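Local coordinates for protein NADP-dependent 2-hydroxyacid dehydrogenase (Rhizobium etli, PDB 4XCV) that probably reduces 2-oxoacids to 2-hydroxyacids, or runs the reverse oxidation, with NADP(H) as its redox cofactor, at residues 197-211 and 229-241. Sequence-based numbering, arbitrary orientation. Where two conformers were deposited one is given.
With NDP (NADPH dihydro-nicotinamide-adenine-dinucleotide phosphate), chain B.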
ATOM      1  N   LEU A 197      -8.666 -11.365  -6.086  1.00 10.12           N
ATOM      2  CA  LEU A 197      -8.408 -11.498  -7.510  1.00 10.31           C
ATOM      3  C   LEU A 197      -7.967 -10.132  -8.026  1.00  9.95           C
ATOM      4  O   LEU A 197      -8.708  -9.172  -7.835  1.00 10.16           O
ATOM      5  CB  LEU A 197      -9.672 -11.960  -8.227  0.50 10.64           C
ATOM      6  CG  LEU A 197      -9.586 -12.260  -9.737  0.50 10.69           C
ATOM      7  CD1 LEU A 197     -10.882 -12.985 -10.150  0.50 11.16           C
ATOM      8  CD2 LEU A 197      -9.309 -11.036 -10.625  0.50 10.45           C
ATOM      9  N   VAL A 198      -6.802 -10.053  -8.676  1.00  9.52           N
ATOM     10  CA  VAL A 198      -6.330  -8.832  -9.339  1.00  9.39           C
ATOM     11  C   VAL A 198      -6.341  -9.025 -10.852  1.00  9.46           C
ATOM     12  O   VAL A 198      -5.592  -9.833 -11.370  1.00 10.30           O
ATOM     13  CB  VAL A 198      -4.929  -8.433  -8.823  1.00  9.73           C
ATOM     14  CG1 VAL A 198      -4.291  -7.305  -9.655  1.00 10.41           C
ATOM     15  CG2 VAL A 198      -5.005  -8.059  -7.356  1.00  9.91           C
ATOM     16  N   GLY A 199      -7.181  -8.246 -11.514  1.00  9.16           N
ATOM     17  CA  GLY A 199      -7.327  -8.332 -12.985  1.00  9.10           C
ATOM     18  C   GLY A 199      -6.454  -7.347 -13.717  1.00  8.84           C
ATOM     19  O   GLY A 199      -6.660  -6.129 -13.599  1.00  8.96           O
ATOM     20  N   LEU A 200      -5.521  -7.882 -14.503  1.00  9.07           N
ATOM     21  CA  LEU A 200      -4.613  -7.099 -15.338  1.00  9.26           C
ATOM     22  C   LEU A 200      -4.533  -7.741 -16.721  1.00  9.06           C
ATOM     23  O   LEU A 200      -3.450  -7.973 -17.283  1.00  9.23           O
ATOM     24  CB  LEU A 200      -3.225  -6.970 -14.704  1.00  9.81           C
ATOM     25  CG  LEU A 200      -3.172  -6.089 -13.454  1.00 10.14           C
ATOM     26  CD1 LEU A 200      -1.873  -6.247 -12.729  1.00 10.05           C
ATOM     27  CD2 LEU A 200      -3.429  -4.622 -13.782  1.00 10.88           C
ATOM     28  N   LEU A 201      -5.721  -8.015 -17.271  1.00  9.02           N
ATOM     29  CA  LEU A 201      -5.844  -8.644 -18.604  1.00  9.47           C
ATOM     30  C   LEU A 201      -6.147  -7.594 -19.687  1.00  9.70           C
ATOM     31  O   LEU A 201      -6.853  -6.620 -19.409  1.00  9.97           O
ATOM     32  CB  LEU A 201      -6.995  -9.667 -18.614  1.00  9.90           C
ATOM     33  CG  LEU A 201      -6.813 -10.908 -17.722  1.00 10.06           C
ATOM     34  CD1 LEU A 201      -8.138 -11.704 -17.718  1.00 10.73           C
ATOM     35  CD2 LEU A 201      -5.662 -11.747 -18.175  1.00 10.70           C
ATOM     36  N   PRO A 202      -5.678  -7.811 -20.917  1.00 10.24           N
ATOM     37  CA  PRO A 202      -6.191  -7.028 -22.054  1.00 10.71           C
ATOM     38  C   PRO A 202      -7.607  -7.403 -22.390  1.00 11.10           C
ATOM     39  O   PRO A 202      -8.104  -8.474 -21.946  1.00 11.32           O
ATOM     40  CB  PRO A 202      -5.258  -7.436 -23.211  1.00 11.59           C
ATOM     41  CG  PRO A 202      -4.717  -8.757 -22.832  1.00 12.60           C
ATOM     42  CD  PRO A 202      -4.875  -8.964 -21.343  1.00 10.97           C
ATOM     43  N   LEU A 203      -8.298  -6.556 -23.151  1.00 11.13           N
ATOM     44  CA  LEU A 203      -9.627  -6.865 -23.689  1.00 11.61           C
ATOM     45  C   LEU A 203      -9.474  -7.536 -25.039  1.00 12.50           C
ATOM     46  O   LEU A 203      -8.920  -6.955 -25.988  1.00 13.46           O
ATOM     47  CB  LEU A 203     -10.452  -5.594 -23.877  1.00 11.97           C
ATOM     48  CG  LEU A 203     -11.902  -5.880 -24.316  1.00 12.99           C
ATOM     49  CD1 LEU A 203     -12.686  -6.602 -23.255  1.00 13.06           C
ATOM     50  CD2 LEU A 203     -12.640  -4.581 -24.664  1.00 13.96           C
ATOM     51  N   THR A 204      -9.948  -8.770 -25.102  1.00 13.33           N
ATOM     52  CA  THR A 204     -10.040  -9.551 -26.328  1.00 14.43           C
ATOM     53  C   THR A 204     -11.414 -10.185 -26.322  1.00 15.64           C
ATOM     54  O   THR A 204     -12.101 -10.196 -25.302  1.00 14.90           O
ATOM     55  CB  THR A 204      -8.974 -10.652 -26.385  1.00 14.50           C
ATOM     56  OG1 THR A 204      -9.231 -11.597 -25.343  1.00 14.42           O
ATOM     57  CG2 THR A 204      -7.598 -10.093 -26.133  1.00 14.21           C
ATOM     58  N   PRO A 205     -11.810 -10.803 -27.435  1.00 17.25           N
ATOM     59  CA  PRO A 205     -13.066 -11.552 -27.363  1.00 18.83           C
ATOM     60  C   PRO A 205     -13.108 -12.557 -26.206  1.00 19.26           C
ATOM     61  O   PRO A 205     -14.140 -12.658 -25.513  1.00 20.12           O
ATOM     62  CB  PRO A 205     -13.110 -12.252 -28.728  1.00 20.00           C
ATOM     63  CG  PRO A 205     -12.436 -11.271 -29.616  1.00 19.92           C
ATOM     64  CD  PRO A 205     -11.274 -10.766 -28.809  1.00 18.40           C
ATOM     65  N   GLU A 206     -11.992 -13.251 -25.924  1.00 19.10           N
ATOM     66  CA  GLU A 206     -11.973 -14.234 -24.859  1.00 19.65           C
ATOM     67  C   GLU A 206     -12.058 -13.644 -23.460  1.00 17.93           C
ATOM     68  O   GLU A 206     -12.520 -14.302 -22.533  1.00 19.92           O
ATOM     69  CB  GLU A 206     -10.690 -15.037 -24.901  1.00 22.11           C
ATOM     70  CG  GLU A 206     -10.531 -16.015 -26.021  1.00 27.81           C
ATOM     71  CD  GLU A 206      -9.124 -16.550 -25.973  1.00 31.74           C
ATOM     72  OE1 GLU A 206      -8.331 -16.215 -26.899  1.00 36.98           O
ATOM     73  OE2 GLU A 206      -8.800 -17.225 -24.948  1.00 33.45           O
ATOM     74  N   THR A 207     -11.647 -12.392 -23.290  1.00 15.65           N
ATOM     75  CA  THR A 207     -11.762 -11.784 -21.985  1.00 14.28           C
ATOM     76  C   THR A 207     -12.948 -10.800 -21.833  1.00 13.90           C
ATOM     77  O   THR A 207     -13.067 -10.081 -20.840  1.00 13.45           O
ATOM     78  CB  THR A 207     -10.468 -11.065 -21.588  1.00 13.45           C
ATOM     79  OG1 THR A 207     -10.330  -9.893 -22.389  1.00 13.36           O
ATOM     80  CG2 THR A 207      -9.227 -11.937 -21.732  1.00 13.61           C
ATOM     81  N   THR A 208     -13.830 -10.780 -22.800  1.00 14.60           N
ATOM     82  CA  THR A 208     -14.995  -9.900 -22.745  1.00 15.29           C
ATOM     83  C   THR A 208     -16.045 -10.571 -21.852  1.00 15.73           C
ATOM     84  O   THR A 208     -16.393 -11.739 -22.073  1.00 16.88           O
ATOM     85  CB  THR A 208     -15.531  -9.691 -24.159  1.00 16.58           C
ATOM     86  OG1 THR A 208     -14.523  -9.050 -24.939  1.00 16.81           O
ATOM     87  CG2 THR A 208     -16.732  -8.820 -24.168  1.00 17.41           C
ATOM     88  N   GLY A 209     -16.565  -9.828 -20.889  1.00 15.47           N
ATOM     89  CA  GLY A 209     -17.572 -10.394 -19.981  1.00 15.95           C
ATOM     90  C   GLY A 209     -17.086 -11.583 -19.179  1.00 16.09           C
ATOM     91  O   GLY A 209     -17.878 -12.456 -18.792  1.00 18.03           O
ATOM     92  N   PHE A 210     -15.801 -11.594 -18.919  1.00 15.05           N
ATOM     93  CA  PHE A 210     -15.118 -12.707 -18.274  1.00 15.58           C
ATOM     94  C   PHE A 210     -15.370 -12.757 -16.769  1.00 14.56           C
ATOM     95  O   PHE A 210     -15.545 -13.856 -16.188  1.00 14.88           O
ATOM     96  CB  PHE A 210     -13.640 -12.555 -18.634  1.00 15.99           C
ATOM     97  CG  PHE A 210     -12.750 -13.575 -18.025  1.00 17.31           C
ATOM     98  CD1 PHE A 210     -12.708 -14.842 -18.507  1.00 20.53           C
ATOM     99  CD2 PHE A 210     -11.958 -13.225 -16.964  1.00 18.56           C
ATOM    100  CE1 PHE A 210     -11.855 -15.788 -17.905  1.00 21.84           C
ATOM    101  CE2 PHE A 210     -11.134 -14.120 -16.381  1.00 19.09           C
ATOM    102  CZ  PHE A 210     -11.096 -15.425 -16.836  1.00 19.03           C
ATOM    103  N   TYR A 211     -15.354 -11.595 -16.123  1.00 13.20           N
ATOM    104  CA  TYR A 211     -15.552 -11.520 -14.692  1.00 13.32           C
ATOM    105  C   TYR A 211     -17.057 -11.390 -14.423  1.00 14.03           C
ATOM    106  O   TYR A 211     -17.625 -10.293 -14.429  1.00 14.13           O
ATOM    107  CB  TYR A 211     -14.769 -10.362 -14.096  1.00 12.40           C
ATOM    108  CG  TYR A 211     -13.292 -10.308 -14.378  1.00 11.61           C
ATOM    109  CD1 TYR A 211     -12.399 -11.278 -13.907  1.00 11.68           C
ATOM    110  CD2 TYR A 211     -12.772  -9.261 -15.090  1.00 11.46           C
ATOM    111  CE1 TYR A 211     -11.049 -11.157 -14.140  1.00 11.77           C
ATOM    112  CE2 TYR A 211     -11.399  -9.139 -15.333  1.00 11.20           C
ATOM    113  CZ  TYR A 211     -10.556 -10.097 -14.839  1.00 11.49           C
ATOM    114  OH  TYR A 211      -9.196  -9.982 -15.059  1.00 11.37           O
ATOM    115  N   VAL A 229     -12.367 -10.930  -2.637  1.00 11.06           N
ATOM    116  CA  VAL A 229     -12.408  -9.579  -3.207  1.00 10.96           C
ATOM    117  C   VAL A 229     -12.036  -9.582  -4.671  1.00 10.50           C
ATOM    118  O   VAL A 229     -11.154 -10.328  -5.079  1.00 10.84           O
ATOM    119  CB  VAL A 229     -11.419  -8.694  -2.415  1.00 10.76           C
ATOM    120  CG1 VAL A 229     -11.262  -7.317  -3.002  1.00 11.28           C
ATOM    121  CG2 VAL A 229     -11.894  -8.580  -0.982  1.00 11.53           C
ATOM    122  N   PHE A 230     -12.720  -8.733  -5.443  1.00 10.42           N
ATOM    123  CA  PHE A 230     -12.465  -8.567  -6.863  1.00 10.44           C
ATOM    124  C   PHE A 230     -11.850  -7.211  -7.157  1.00  9.90           C
ATOM    125  O   PHE A 230     -12.452  -6.187  -6.847  1.00 10.17           O
ATOM    126  CB  PHE A 230     -13.769  -8.719  -7.658  1.00 11.08           C
ATOM    127  CG  PHE A 230     -13.619  -8.459  -9.135  1.00 11.41           C
ATOM    128  CD1 PHE A 230     -12.701  -9.188  -9.888  1.00 11.87           C
ATOM    129  CD2 PHE A 230     -14.330  -7.472  -9.722  1.00 11.77           C
ATOM    130  CE1 PHE A 230     -12.565  -8.908 -11.250  1.00 12.30           C
ATOM    131  CE2 PHE A 230     -14.187  -7.201 -11.063  1.00 12.11           C
ATOM    132  CZ  PHE A 230     -13.331  -7.925 -11.811  1.00 12.09           C
ATOM    133  N   ILE A 231     -10.676  -7.211  -7.803  1.00  9.97           N
ATOM    134  CA  ILE A 231      -9.986  -6.007  -8.185  1.00  9.68           C
ATOM    135  C   ILE A 231      -9.780  -6.037  -9.697  1.00  9.64           C
ATOM    136  O   ILE A 231      -9.315  -7.063 -10.215  1.00 10.98           O
ATOM    137  CB  ILE A 231      -8.656  -5.870  -7.438  1.00  9.56           C
ATOM    138  CG1 ILE A 231      -8.925  -5.818  -5.920  1.00  9.83           C
ATOM    139  CG2 ILE A 231      -7.861  -4.671  -7.940  1.00  9.66           C
ATOM    140  CD1 ILE A 231      -7.668  -5.639  -5.081  1.00  9.87           C
ATOM    141  N   ASN A 232     -10.125  -4.969 -10.424  1.00  9.29           N
ATOM    142  CA  ASN A 232      -9.864  -4.894 -11.877  1.00  9.25           C
ATOM    143  C   ASN A 232      -9.324  -3.543 -12.245  1.00  9.28           C
ATOM    144  O   ASN A 232      -9.923  -2.515 -11.942  1.00  9.52           O
ATOM    145  CB  ASN A 232     -11.152  -5.152 -12.668  1.00  9.63           C
ATOM    146  CG  ASN A 232     -10.892  -5.316 -14.155  1.00 10.00           C
ATOM    147  OD1 ASN A 232      -9.762  -5.573 -14.583  1.00 10.29           O
ATOM    148  ND2 ASN A 232     -11.951  -5.202 -14.944  1.00 10.30           N
ATOM    149  N   ALA A 233      -8.156  -3.566 -12.892  1.00  9.33           N
ATOM    150  CA  ALA A 233      -7.600  -2.363 -13.544  1.00  9.67           C
ATOM    151  C   ALA A 233      -7.153  -2.653 -14.951  1.00  9.70           C
ATOM    152  O   ALA A 233      -6.332  -1.928 -15.492  1.00 10.33           O
ATOM    153  CB  ALA A 233      -6.444  -1.784 -12.717  1.00 10.03           C
ATOM    154  N   GLY A 234      -7.710  -3.691 -15.577  1.00  9.49           N
ATOM    155  CA  GLY A 234      -7.402  -4.005 -16.967  1.00  9.66           C
ATOM    156  C   GLY A 234      -8.314  -3.231 -17.878  1.00  9.85           C
ATOM    157  O   GLY A 234      -8.017  -2.074 -18.214  1.00 10.30           O
ATOM    158  N   ARG A 235      -9.427  -3.872 -18.274  1.00 10.05           N
ATOM    159  CA  ARG A 235     -10.432  -3.227 -19.091  1.00 10.96           C
ATOM    160  C   ARG A 235     -11.809  -3.476 -18.505  1.00 10.88           C
ATOM    161  O   ARG A 235     -12.132  -4.569 -18.046  1.00 11.07           O
ATOM    162  CB  ARG A 235     -10.349  -3.762 -20.533  1.00 12.00           C
ATOM    163  CG  ARG A 235      -9.059  -3.394 -21.274  0.50 12.28           C
ATOM    164  CD  ARG A 235      -8.986  -1.944 -21.707  0.50 12.92           C
ATOM    165  NE  ARG A 235     -10.082  -1.649 -22.615  0.50 14.13           N
ATOM    166  CZ  ARG A 235     -10.066  -1.830 -23.930  0.50 14.89           C
ATOM    167  NH1 ARG A 235      -8.979  -2.257 -24.570  0.50 14.94           N
ATOM    168  NH2 ARG A 235     -11.167  -1.545 -24.619  0.50 16.23           N
ATOM    169  N   GLY A 236     -12.641  -2.435 -18.556  1.00 11.23           N
ATOM    170  CA  GLY A 236     -13.951  -2.487 -17.981  1.00 11.64           C
ATOM    171  C   GLY A 236     -14.890  -3.489 -18.665  1.00 12.22           C
ATOM    172  O   GLY A 236     -15.714  -4.134 -18.013  1.00 12.78           O
ATOM    173  N   LYS A 237     -14.757  -3.649 -19.975  1.00 12.90           N
ATOM    174  CA  LYS A 237     -15.629  -4.583 -20.701  1.00 13.82           C
ATOM    175  C   LYS A 237     -15.289  -6.048 -20.390  1.00 13.02           C
ATOM    176  O   LYS A 237     -16.059  -6.917 -20.793  1.00 13.61           O
ATOM    177  CB  LYS A 237     -15.669  -4.310 -22.185  1.00 15.99           C
ATOM    178  CG  LYS A 237     -16.407  -3.032 -22.507  1.00 18.60           C
ATOM    179  CD  LYS A 237     -16.326  -2.665 -23.979  1.00 22.89           C
ATOM    180  CE  LYS A 237     -17.087  -1.358 -24.253  1.00 26.11           C
ATOM    181  NZ  LYS A 237     -16.388  -0.182 -23.631  1.00 29.24           N
ATOM    182  N   SER A 238     -14.234  -6.311 -19.620  1.00 12.24           N
ATOM    183  CA  SER A 238     -13.970  -7.648 -19.135  1.00 12.16           C
ATOM    184  C   SER A 238     -14.910  -8.056 -18.001  1.00 12.38           C
ATOM    185  O   SER A 238     -14.955  -9.240 -17.671  1.00 12.66           O
ATOM    186  CB  SER A 238     -12.527  -7.820 -18.688  1.00 11.65           C
ATOM    187  OG  SER A 238     -11.679  -7.746 -19.830  1.00 11.93           O
ATOM    188  N   GLN A 239     -15.573  -7.109 -17.354  1.00 12.20           N
ATOM    189  CA  GLN A 239     -16.441  -7.428 -16.203  1.00 12.53           C
ATOM    190  C   GLN A 239     -17.909  -7.216 -16.527  1.00 13.44           C
ATOM    191  O   GLN A 239     -18.290  -6.445 -17.409  1.00 14.35           O
ATOM    192  CB  GLN A 239     -16.051  -6.631 -14.961  1.00 12.03           C
ATOM    193  CG  GLN A 239     -16.435  -5.184 -15.038  1.00 12.09           C
ATOM    194  CD  GLN A 239     -15.545  -4.223 -14.259  1.00 11.86           C
ATOM    195  OE1 GLN A 239     -14.434  -4.586 -13.863  1.00 11.82           O
ATOM    196  NE2 GLN A 239     -15.990  -2.988 -14.105  1.00 12.43           N
ATOM    197  N   ILE A 240     -18.748  -7.903 -15.753  1.00 13.94           N
ATOM    198  CA  ILE A 240     -20.186  -7.694 -15.793  1.00 15.17           C
ATOM    199  C   ILE A 240     -20.567  -6.993 -14.483  1.00 14.73           C
ATOM    200  O   ILE A 240     -20.656  -7.606 -13.421  1.00 14.21           O
ATOM    201  CB  ILE A 240     -20.943  -9.039 -15.948  1.00 16.01           C
ATOM    202  CG1 ILE A 240     -20.479  -9.807 -17.184  0.50 16.22           C
ATOM    203  CG2 ILE A 240     -22.457  -8.796 -15.947  1.00 17.50           C
ATOM    204  CD1 ILE A 240     -20.761  -9.135 -18.508  0.50 16.55           C
ATOM    205  N   GLU A 241     -20.759  -5.678 -14.557  1.00 15.45           N
ATOM    206  CA  GLU A 241     -20.968  -4.906 -13.346  1.00 15.52           C
ATOM    207  C   GLU A 241     -22.200  -5.284 -12.550  1.00 16.23           C
ATOM    208  O   GLU A 241     -22.189  -5.265 -11.304  1.00 16.40           O
ATOM    209  CB  GLU A 241     -20.996  -3.422 -13.661  1.00 16.25           C
ATOM    210  CG  GLU A 241     -19.604  -2.977 -13.956  1.00 16.17           C
ATOM    211  CD  GLU A 241     -19.488  -1.603 -14.587  1.00 16.18           C
ATOM    212  OE1 GLU A 241     -20.409  -0.750 -14.557  1.00 17.70           O
ATOM    213  OE2 GLU A 241     -18.383  -1.415 -15.136  1.00 15.88           O
TER
HETATM  214  PA  NDP B 401       0.648  -7.656 -21.600  1.00 10.13           P
HETATM  215  O1A NDP B 401       2.092  -7.428 -21.272  1.00 10.59           O
HETATM  216  O2A NDP B 401       0.209  -7.859 -23.035  1.00 11.81           O
HETATM  217  O5B NDP B 401       0.171  -8.903 -20.719  1.00  9.86           O
HETATM  218  C5B NDP B 401      -1.135  -9.448 -20.934  1.00 10.21           C
HETATM  219  C4B NDP B 401      -1.270 -10.649 -20.029  1.00  9.66           C
HETATM  220  O4B NDP B 401      -2.609 -11.124 -20.133  1.00  9.81           O
HETATM  221  C3B NDP B 401      -0.342 -11.772 -20.426  1.00  9.27           C
HETATM  222  O3B NDP B 401       0.149 -12.453 -19.254  1.00  9.61           O
HETATM  223  C2B NDP B 401      -1.278 -12.653 -21.209  1.00  9.45           C
HETATM  224  O2B NDP B 401      -0.925 -14.063 -21.235  1.00 10.19           O
HETATM  225  C1B NDP B 401      -2.573 -12.490 -20.417  1.00  9.23           C
HETATM  226  N9A NDP B 401      -3.766 -12.882 -21.169  1.00  9.95           N
HETATM  227  C8A NDP B 401      -4.180 -12.316 -22.320  1.00 10.27           C
HETATM  228  N7A NDP B 401      -5.265 -13.006 -22.790  1.00 10.85           N
HETATM  229  C5A NDP B 401      -5.475 -14.036 -21.916  1.00 10.80           C
HETATM  230  C6A NDP B 401      -6.366 -15.107 -21.887  1.00 11.96           C
HETATM  231  N6A NDP B 401      -7.321 -15.242 -22.808  1.00 14.36           N
HETATM  232  N1A NDP B 401      -6.273 -15.975 -20.873  1.00 12.10           N
HETATM  233  C2A NDP B 401      -5.330 -15.827 -19.917  1.00 11.26           C
HETATM  234  N3A NDP B 401      -4.429 -14.831 -19.883  1.00 10.68           N
HETATM  235  C4A NDP B 401      -4.545 -13.954 -20.904  1.00 10.42           C
HETATM  236  O3  NDP B 401      -0.247  -6.452 -21.022  1.00 10.10           O
HETATM  237  PN  NDP B 401       0.071  -5.426 -19.825  1.00 10.01           P
HETATM  238  O1N NDP B 401       0.426  -6.245 -18.629  1.00  9.85           O
HETATM  239  O2N NDP B 401       1.043  -4.425 -20.235  1.00 11.10           O
HETATM  240  O5D NDP B 401      -1.323  -4.703 -19.679  1.00 10.24           O
HETATM  241  C5D NDP B 401      -2.517  -5.457 -19.425  1.00 10.87           C
HETATM  242  C4D NDP B 401      -3.703  -4.542 -19.756  1.00 11.16           C
HETATM  243  O4D NDP B 401      -3.815  -3.515 -18.781  1.00 10.95           O
HETATM  244  C3D NDP B 401      -3.599  -3.787 -21.053  1.00 12.09           C
HETATM  245  O3D NDP B 401      -4.019  -4.594 -22.167  1.00 14.52           O
HETATM  246  C2D NDP B 401      -4.492  -2.576 -20.841  1.00 12.13           C
HETATM  247  O2D NDP B 401      -5.813  -2.853 -21.367  1.00 16.05           O
HETATM  248  C1D NDP B 401      -4.615  -2.468 -19.349  1.00 10.88           C
HETATM  249  N1N NDP B 401      -4.134  -1.217 -18.755  1.00 10.24           N
HETATM  250  C2N NDP B 401      -4.938  -0.495 -17.911  1.00 11.17           C
HETATM  251  C3N NDP B 401      -4.558   0.712 -17.432  1.00 12.05           C
HETATM  252  C7N NDP B 401      -5.362   1.473 -16.511  1.00 14.49           C
HETATM  253  O7N NDP B 401      -5.108   2.698 -16.422  1.00 21.82           O
HETATM  254  N7N NDP B 401      -6.308   0.945 -15.755  1.00 12.74           N
HETATM  255  C4N NDP B 401      -3.216   1.245 -17.753  1.00 11.78           C
HETATM  256  C5N NDP B 401      -2.444   0.376 -18.622  1.00 11.23           C
HETATM  257  C6N NDP B 401      -2.867  -0.763 -19.124  1.00 11.02           C
HETATM  258  P2B NDP B 401       0.504 -14.519 -21.853  1.00 10.69           P
HETATM  259  O1X NDP B 401       0.415 -16.007 -21.958  1.00 12.16           O
HETATM  260  O2X NDP B 401       0.613 -13.819 -23.196  1.00 12.34           O
HETATM  261  O3X NDP B 401       1.546 -14.015 -20.941  1.00 12.18           O
HETATM  262  O   HOH W   1      -8.509  -7.528 -16.112  1.00 10.23           O
HETATM  263  O   HOH W   2      -9.394  -6.777 -18.561  1.00 10.34           O
HETATM  264  O   HOH W   3      -6.829  -4.089 -23.743  1.00 11.60           O
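Phe230 leans CE1 and CZ over one face of the Tyr211 ring, CZ coming 3.5 Å from Tyr211 CG; the planes stand 53° apart, an oblique aromatic pair rather than a stack. CD2 of Phe210 covers the opposite face, and a water lies in the ring plane, 2.8 Å from Tyr211 OH. That water also donates to Asn232 OD1 and accepts from Leu201 N. Leu197 CD2 meets the edge of the Phe230 ring. Farther along, the guanidinium of Arg235, in one of its two conformers and with its chain bent at chi2 and chi3, lies with one face against Leu203 CB and CD2.

Asn232, with CG anti to the backbone N (chi1 -170°), ties together the loop that follows strand 229-232. Its OD1 takes Gly234 N in an Asx turn, while ND2 gives an almost straight bond (179°) to Gln239 OE1 and another to Arg235 O. A leucine in its place would probably leave Gln239 OE1 without this donor and Gly234 N without the acceptor of its Asx turn. Ser238 OG donates to Thr207 O (2.9 Å) from above the carbonyl plane, and Ser238 O receives Tyr211 N at 2.8 Å.

Strands 197-199 and 229-232 run parallel, joined by ladder bonds from Leu197 N to Val229 O through to Ala233 N to Gly199 O. Beyond their C-terminal ends the loops reach NADPH: Ala233 O accepts the carboxamide N7N (2.9 Å), and a water links Leu203 N and, in that same conformer, Arg235 NH1 to O2D of the nicotinamide ribose. Such neighbouring parallel strands, with cofactor-binding loops at their C-terminal ends, are characteristic of the Rossmann-type nucleotide-binding domain of D-2-hydroxyacid dehydrogenases.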